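PDB 4M8R: hypothetical protein from Bacteroides caccae, which is of unknown function but probably pairs an N-terminal immunoglobulin-like domain with a WD40-like beta-propeller domain. Local coordinates for residues 259-263 / 304-308; 270-274 / 326-330; 280-284 / 299-304. All coordinates share one frame; numbering follows the deposited sequence.

Contact 1: residues 259-263 / 304-308; sequences DYPGV and IIPFY. With EDO (1,2-ethanediol), chain H.
The carbonyls of P261 and P306 meet through one water, which donates to both: it lies 2.7 Å from P261 O and 2.6 Å from P306 O. The same water is hydrogen-bonded to O1 of a 1,2-ethanediol, probably from the crystallisation liquor. At its far end the diol accepts a bond from the backbone, Y308 N to diol O2 being 2.9 Å with an angle of 163°. Direct contact is mainly between apolar side chains. I305 lies over one face of the Y260 ring, with CG1 3.7 Å from the centroid and 7° off the normal. Because its CG1 stands beside the backbone N (chi1 -52°) and the chain runs on extended, CD1 reaches the hydroxyl half of the ring, 3.5 Å from Y260 CE1, while I305 CG2 lies near Y260 CD1. V263 divides its branches: CG1 meets Y308 CB at 3.6 Å, and CG2 rests on P306 CB at 4.0 Å. Such side-chain packing between two sheets is consistent with adjacent blades of a WD40-like propeller. Strand 303-310, hydrogen-bonded to strand 325-333 through I305 and F307, packs through side chains against strand 262-264, where V263 pairs with L272.

Contact 2: residues 270-274 / 326-330; sequences IILLS and KVGYM
L273 and Y329 supply the polar link: the phenol donates to the backbone, Y329 OH to L273 O being 2.8 Å, with the donor tilted out of the carbonyl plane. The ring meets this peptide with its edge, L273 C lying near the ring plane. CG of Y329 stands beside its own backbone N (chi1 -78°), and this rotation carries the hydroxyl across to strand 270-274. The CH-pi contact comes from L272, whose CD2 sits over one ring face, displaced toward the rim, 4.0 Å from the Y329 centroid and 19° off the normal. Nearer the hydroxyl, L272 CB lies 3.7 Å from Y329 CZ, so the leucine runs along the CE2 side of the ring toward the hydroxyl. Apolar packing continues on the other branch, where L272 CD1 meets V327 CG2 at 3.9 Å. L272 CD2 also touches G328 O at 3.6 Å. Side chains of P284, L286, I304 and P306 also touch the buried Y329, which thus reaches from its own sheet to the other. The strand axes run 8.3 Å apart and 16° from parallel, a face-to-face spacing that is consistent with neighbouring blades of a beta propeller packed together.

Contact 3: residues 280-284 / 299-304; sequences GKWVP and IEADAI
W282 and A301 form a single antiparallel bridge, a hydrogen-bonded pair, just before the classic beta bulge in which D302 and A303 both face Y332. W282 N donates to A301 O at 2.7 Å; the return bond, A301 N to W282 O, is 3.0 Å long, 164° at the hydrogen and in the carbonyl plane. The indole lies against the bulge, with A303 CA over one face, 4.0 Å from the centroid of the five-membered ring. I304 N lies over that face too, while A301 O is at the ring edge. I304 CD1 packs 3.6 Å from P284 CD, and P284 also crosses I299 at about a right angle. At the outer end K281 and D302 run side by side; the bend at chi2 (-73°) brings the ammonium to the carboxylate in a salt bridge, K281 NZ to D302 OD1 being 3.1 Å, met from above the carboxylate plane. D302 OD2 is bonded to S334 N. A methionine in place of K281 would probably leave the D302 carboxylate without its opposite charge, held by S334 alone among these partners. A lone antiparallel bridge next to a classic bulge thus joins strand 282-288 to the lead-in of strand 303-310.

All three contacts join the same two sheets of the WD40-like domain, one holding strands 262-264, 270-276 and 282-288, the other strands 303-310 and 325-333. Contacts 1 and 2 have centres about 6 Å apart; contact 3 lies about 12 Å from the first and 13 Å from the second. Along the chain contact 3 is nested inside the loops closed by the other two, whose segments alternate. I304 belongs to both contacts 1 and 3, and its carbonyl probably accepts a bond from S274 OG of contact 2. W282 also packs on Y260. The three therefore form one continuous seam, consistent with two successive propeller blades packed side by side, with one backbone bridge at contact 3.

Contact 1: residues 259-263 / 304-308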
loop_
_atom_site.group_PDB
_atom_site.type_symbol
_atom_site.label_atom_id
_atom_site.label_comp_id
_atom_site.label_asym_id
_atom_site.label_seq_id
_atom_site.Cartn_x
_atom_site.Cartn_y
_atom_site.Cartn_z
ATOM N N ASP A 259 7.898 30.507 18.773
ATOM C CA ASP A 259 7.894 29.921 20.112
ATOM C C ASP A 259 7.124 28.605 20.125
ATOM O O ASP A 259 7.441 27.699 20.897
ATOM C CB ASP A 259 7.317 30.903 21.129
ATOM C CG ASP A 259 8.227 32.094 21.359
ATOM O OD1 ASP A 259 9.448 31.878 21.528
ATOM O OD2 ASP A 259 7.725 33.240 21.364
ATOM N N TYR A 260 6.115 28.509 19.263
ATOM C CA TYR A 260 5.346 27.286 19.099
ATOM C C TYR A 260 5.241 26.907 17.626
ATOM O O TYR A 260 5.214 27.774 16.762
ATOM C CB TYR A 260 3.949 27.448 19.703
ATOM C CG TYR A 260 3.984 27.689 21.189
ATOM C CD1 TYR A 260 4.121 26.628 22.082
ATOM C CD2 TYR A 260 3.905 28.983 21.706
ATOM C CE1 TYR A 260 4.167 26.847 23.448
ATOM C CE2 TYR A 260 3.949 29.208 23.069
ATOM C CZ TYR A 260 4.079 28.140 23.935
ATOM O OH TYR A 260 4.118 28.365 25.286
ATOM N N PRO A 261 5.189 25.598 17.339
ATOM C CA PRO A 261 5.044 25.180 15.951
ATOM C C PRO A 261 3.703 25.589 15.347
ATOM O O PRO A 261 2.670 25.558 16.019
ATOM C CB PRO A 261 5.160 23.651 16.014
ATOM C CG PRO A 261 5.002 23.276 17.444
ATOM C CD PRO A 261 5.399 24.466 18.256
ATOM N N GLY A 262 3.738 25.987 14.081
ATOM C CA GLY A 262 2.520 26.203 13.327
ATOM C C GLY A 262 1.885 24.871 12.981
ATOM O O GLY A 262 2.513 23.814 13.105
ATOM N N VAL A 263 0.632 24.920 12.545
ATOM C CA VAL A 263 -0.122 23.709 12.254
ATOM C C VAL A 263 -0.860 23.847 10.935
ATOM O O VAL A 263 -1.543 24.836 10.703
ATOM C CB VAL A 263 -1.127 23.415 13.383
ATOM C CG1 VAL A 263 -2.123 22.345 12.967
ATOM C CG2 VAL A 263 -0.394 22.991 14.644
ATOM N N ILE A 304 -1.312 31.750 23.282
ATOM C CA ILE A 304 -1.995 31.074 22.188
ATOM C C ILE A 304 -1.064 30.029 21.591
ATOM O O ILE A 304 0.055 30.348 21.185
ATOM C CB ILE A 304 -2.434 32.050 21.080
ATOM C CG1 ILE A 304 -3.385 33.110 21.647
ATOM C CG2 ILE A 304 -3.121 31.296 19.944
ATOM C CD1 ILE A 304 -3.819 34.148 20.636
ATOM N N ILE A 305 -1.532 28.786 21.548
ATOM C CA ILE A 305 -0.779 27.696 20.951
ATOM C C ILE A 305 -1.674 26.972 19.947
ATOM O O ILE A 305 -2.750 26.502 20.312
ATOM C CB ILE A 305 -0.310 26.690 22.019
ATOM C CG1 ILE A 305 0.436 27.413 23.148
ATOM C CG2 ILE A 305 0.580 25.621 21.390
ATOM C CD1 ILE A 305 0.758 26.525 24.335
ATOM N N PRO A 306 -1.236 26.873 18.680
ATOM C CA PRO A 306 -2.006 26.087 17.726
ATOM C C PRO A 306 -1.887 24.589 18.006
ATOM O O PRO A 306 -0.871 24.140 18.535
ATOM C CB PRO A 306 -1.356 26.416 16.372
ATOM C CG PRO A 306 -0.412 27.542 16.621
ATOM C CD PRO A 306 -0.034 27.455 18.062
ATOM N N PHE A 307 -2.915 23.828 17.649
ATOM C CA PHE A 307 -2.866 22.376 17.788
ATOM C C PHE A 307 -3.628 21.683 16.674
ATOM O O PHE A 307 -4.365 22.316 15.921
ATOM C CB PHE A 307 -3.444 21.950 19.139
ATOM C CG PHE A 307 -4.905 22.265 19.298
ATOM C CD1 PHE A 307 -5.872 21.407 18.796
ATOM C CD2 PHE A 307 -5.313 23.418 19.947
ATOM C CE1 PHE A 307 -7.218 21.696 18.937
ATOM C CE2 PHE A 307 -6.658 23.708 20.094
ATOM C CZ PHE A 307 -7.612 22.852 19.587
ATOM N N TYR A 308 -3.431 20.373 16.577
ATOM C CA TYR A 308 -4.250 19.541 15.712
ATOM C C TYR A 308 -4.537 18.200 16.359
ATOM O O TYR A 308 -3.758 17.726 17.177
ATOM C CB TYR A 308 -3.574 19.330 14.355
ATOM C CG TYR A 308 -2.406 18.370 14.358
ATOM C CD1 TYR A 308 -1.122 18.798 14.689
ATOM C CD2 TYR A 308 -2.583 17.038 13.997
ATOM C CE1 TYR A 308 -0.046 17.924 14.673
ATOM C CE2 TYR A 308 -1.518 16.155 13.978
ATOM C CZ TYR A 308 -0.253 16.600 14.322
ATOM O OH TYR A 308 0.796 15.717 14.310
HETATM C C1 EDO H . 0.677 21.334 18.387
HETATM O O1 EDO H . 2.092 21.433 18.566
HETATM C C2 EDO H . 0.315 19.865 18.224
HETATM O O2 EDO H . -1.106 19.680 18.152
HETATM O O HOH W 1 1.717 24.300 18.153
#

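Contact 2: residues 270-274 / 326-330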
loop_
_atom_site.group_PDB
_atom_site.type_symbol
_atom_site.label_atom_id
_atom_site.label_comp_id
_atom_site.label_asym_id
_atom_site.label_seq_id
_atom_site.Cartn_x
_atom_site.Cartn_y
_atom_site.Cartn_z
ATOM N N ILE A 270 -3.879 26.135 4.527
ATOM C CA ILE A 270 -3.856 27.174 5.554
ATOM C C ILE A 270 -3.032 26.708 6.754
ATOM O O ILE A 270 -3.150 25.556 7.184
ATOM C CB ILE A 270 -5.283 27.523 6.034
ATOM C CG1 ILE A 270 -6.220 27.798 4.843
ATOM C CG2 ILE A 270 -5.260 28.720 6.979
ATOM C CD1 ILE A 270 -5.860 29.017 4.017
ATOM N N ILE A 271 -2.208 27.611 7.289
ATOM C CA ILE A 271 -1.355 27.320 8.437
ATOM C C ILE A 271 -1.703 28.238 9.599
ATOM O O ILE A 271 -1.824 29.445 9.423
ATOM C CB ILE A 271 0.140 27.489 8.086
ATOM C CG1 ILE A 271 0.575 26.401 7.089
ATOM C CG2 ILE A 271 0.998 27.423 9.347
ATOM C CD1 ILE A 271 1.903 26.658 6.399
ATOM N N LEU A 272 -1.833 27.662 10.789
ATOM C CA LEU A 272 -2.135 28.424 12.000
ATOM C C LEU A 272 -0.849 28.772 12.739
ATOM O O LEU A 272 -0.049 27.895 13.045
ATOM C CB LEU A 272 -3.047 27.624 12.937
ATOM C CG LEU A 272 -4.512 27.428 12.539
ATOM C CD1 LEU A 272 -4.641 26.624 11.253
ATOM C CD2 LEU A 272 -5.256 26.740 13.673
ATOM N N LEU A 273 -0.665 30.054 13.028
ATOM C CA LEU A 273 0.464 30.518 13.821
ATOM C C LEU A 273 -0.040 31.379 14.971
ATOM O O LEU A 273 -1.189 31.823 14.980
ATOM C CB LEU A 273 1.411 31.356 12.964
ATOM C CG LEU A 273 1.886 30.753 11.645
ATOM C CD1 LEU A 273 2.494 31.828 10.752
ATOM C CD2 LEU A 273 2.884 29.643 11.911
ATOM N N SER A 274 0.833 31.603 15.945
ATOM C CA SER A 274 0.587 32.595 16.981
ATOM C C SER A 274 1.801 33.508 17.069
ATOM O O SER A 274 2.934 33.073 16.839
ATOM C CB SER A 274 0.303 31.930 18.331
ATOM O OG SER A 274 1.444 31.249 18.829
ATOM N N LYS A 326 -8.678 17.724 12.771
ATOM C CA LYS A 326 -9.345 18.912 13.279
ATOM C C LYS A 326 -8.266 19.771 13.916
ATOM O O LYS A 326 -7.482 19.278 14.721
ATOM C CB LYS A 326 -10.398 18.531 14.319
ATOM C CG LYS A 326 -11.563 17.741 13.741
ATOM C CD LYS A 326 -12.288 16.943 14.815
ATOM C CE LYS A 326 -13.333 16.009 14.214
ATOM N NZ LYS A 326 -14.515 16.736 13.677
ATOM N N VAL A 327 -8.210 21.045 13.543
ATOM C CA VAL A 327 -7.189 21.947 14.067
ATOM C C VAL A 327 -7.809 23.147 14.751
ATOM O O VAL A 327 -8.953 23.510 14.487
ATOM C CB VAL A 327 -6.226 22.436 12.965
ATOM C CG1 VAL A 327 -5.739 21.258 12.131
ATOM C CG2 VAL A 327 -6.885 23.482 12.080
ATOM N N GLY A 328 -7.026 23.771 15.619
ATOM C CA GLY A 328 -7.479 24.957 16.313
ATOM C C GLY A 328 -6.410 25.620 17.148
ATOM O O GLY A 328 -5.217 25.345 16.996
ATOM N N TYR A 329 -6.870 26.502 18.030
ATOM C CA TYR A 329 -6.017 27.292 18.898
ATOM C C TYR A 329 -6.386 27.046 20.358
ATOM O O TYR A 329 -7.569 27.050 20.713
ATOM C CB TYR A 329 -6.222 28.773 18.599
ATOM C CG TYR A 329 -5.532 29.298 17.356
ATOM C CD1 TYR A 329 -4.149 29.424 17.304
ATOM C CD2 TYR A 329 -6.269 29.731 16.254
ATOM C CE1 TYR A 329 -3.514 29.932 16.183
ATOM C CE2 TYR A 329 -5.643 30.243 15.129
ATOM C CZ TYR A 329 -4.265 30.343 15.099
ATOM O OH TYR A 329 -3.634 30.857 13.987
HETATM N N MSE A 330 -5.374 26.819 21.194
HETATM C CA MSE A 330 -5.542 26.866 22.643
HETATM C C MSE A 330 -5.399 28.316 23.007
HETATM O O MSE A 330 -4.371 28.923 22.718
HETATM C CB MSE A 330 -4.481 26.039 23.367
HETATM C CG MSE A 330 -4.773 25.859 24.860
HETATM SE SE MSE A 330 -4.443 27.491 25.935
HETATM C CE MSE A 330 -2.571 27.898 25.455
#

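Contact 3: residues 280-284 / 299-304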
loop_
_atom_site.group_PDB
_atom_site.type_symbol
_atom_site.label_atom_id
_atom_site.label_comp_id
_atom_site.label_asym_id
_atom_site.label_seq_id
_atom_site.Cartn_x
_atom_site.Cartn_y
_atom_site.Cartn_z
ATOM N N GLY A 280 3.542 41.466 25.758
ATOM C CA GLY A 280 3.313 40.138 26.347
ATOM C C GLY A 280 1.994 39.478 25.971
ATOM O O GLY A 280 1.712 38.358 26.405
ATOM N N LYS A 281 1.178 40.170 25.177
ATOM C CA LYS A 281 -0.067 39.610 24.653
ATOM C C LYS A 281 0.210 38.811 23.380
ATOM O O LYS A 281 1.260 38.971 22.757
ATOM C CB LYS A 281 -1.075 40.722 24.366
ATOM C CG LYS A 281 -1.596 41.422 25.610
ATOM C CD LYS A 281 -2.563 40.543 26.390
ATOM C CE LYS A 281 -3.287 41.340 27.464
ATOM N NZ LYS A 281 -4.371 40.546 28.100
ATOM N N TRP A 282 -0.741 37.959 23.000
ATOM C CA TRP A 282 -0.588 37.071 21.846
ATOM C C TRP A 282 -1.782 37.193 20.897
ATOM O O TRP A 282 -2.910 37.417 21.335
ATOM C CB TRP A 282 -0.467 35.611 22.301
ATOM C CG TRP A 282 0.742 35.292 23.150
ATOM C CD1 TRP A 282 0.992 35.723 24.419
ATOM C CD2 TRP A 282 1.838 34.437 22.797
ATOM N NE1 TRP A 282 2.181 35.206 24.873
ATOM C CE2 TRP A 282 2.721 34.413 23.898
ATOM C CE3 TRP A 282 2.163 33.695 21.654
ATOM C CZ2 TRP A 282 3.909 33.679 23.891
ATOM C CZ3 TRP A 282 3.344 32.965 21.647
ATOM C CH2 TRP A 282 4.202 32.964 22.761
ATOM N N VAL A 283 -1.532 37.026 19.601
ATOM C CA VAL A 283 -2.601 37.026 18.597
ATOM C C VAL A 283 -2.499 35.795 17.697
ATOM O O VAL A 283 -1.400 35.302 17.443
ATOM C CB VAL A 283 -2.572 38.292 17.711
ATOM C CG1 VAL A 283 -2.839 39.535 18.547
ATOM C CG2 VAL A 283 -1.250 38.419 16.963
ATOM N N PRO A 284 -3.649 35.296 17.212
ATOM C CA PRO A 284 -3.622 34.254 16.197
ATOM C C PRO A 284 -3.330 34.849 14.822
ATOM O O PRO A 284 -3.848 35.920 14.486
ATOM C CB PRO A 284 -5.031 33.661 16.258
ATOM C CG PRO A 284 -5.889 34.742 16.803
ATOM C CD PRO A 284 -5.021 35.687 17.576
ATOM N N ILE A 299 -9.109 38.696 18.692
ATOM C CA ILE A 299 -8.528 37.940 19.802
ATOM C C ILE A 299 -7.145 38.476 20.178
ATOM O O ILE A 299 -6.240 38.536 19.340
ATOM C CB ILE A 299 -8.416 36.434 19.465
ATOM C CG1 ILE A 299 -9.811 35.811 19.297
ATOM C CG2 ILE A 299 -7.638 35.691 20.548
ATOM C CD1 ILE A 299 -10.339 35.838 17.878
ATOM N N GLU A 300 -7.003 38.865 21.442
ATOM C CA GLU A 300 -5.715 39.237 22.019
ATOM C C GLU A 300 -5.646 38.626 23.420
ATOM O O GLU A 300 -6.316 39.094 24.344
ATOM C CB GLU A 300 -5.557 40.759 22.065
ATOM C CG GLU A 300 -4.145 41.229 22.386
ATOM C CD GLU A 300 -3.915 42.695 22.045
ATOM O OE1 GLU A 300 -4.588 43.564 22.641
ATOM O OE2 GLU A 300 -3.049 42.977 21.187
ATOM N N ALA A 301 -4.842 37.574 23.565
ATOM C CA ALA A 301 -4.840 36.750 24.775
ATOM C C ALA A 301 -3.460 36.683 25.431
ATOM O O ALA A 301 -2.491 37.242 24.922
ATOM C CB ALA A 301 -5.329 35.350 24.439
ATOM N N ASP A 302 -3.386 35.993 26.566
ATOM C CA ASP A 302 -2.145 35.886 27.336
ATOM C C ASP A 302 -1.269 34.714 26.907
ATOM O O ASP A 302 -0.092 34.668 27.255
ATOM C CB ASP A 302 -2.460 35.801 28.829
ATOM C CG ASP A 302 -3.127 37.058 29.347
ATOM O OD1 ASP A 302 -2.633 38.158 29.029
ATOM O OD2 ASP A 302 -4.139 36.948 30.070
ATOM N N ALA A 303 -1.849 33.766 26.175
ATOM C CA ALA A 303 -1.073 32.727 25.486
ATOM C C ALA A 303 -1.932 32.064 24.417
ATOM O O ALA A 303 -3.138 31.870 24.607
ATOM C CB ALA A 303 -0.553 31.685 26.465
ATOM N N ILE A 304 -1.312 31.750 23.282
ATOM C CA ILE A 304 -1.995 31.074 22.188
ATOM C C ILE A 304 -1.064 30.029 21.591
ATOM O O ILE A 304 0.055 30.348 21.185
ATOM C CB ILE A 304 -2.434 32.050 21.080
ATOM C CG1 ILE A 304 -3.385 33.110 21.647
ATOM C CG2 ILE A 304 -3.121 31.296 19.944
ATOM C CD1 ILE A 304 -3.819 34.148 20.636
#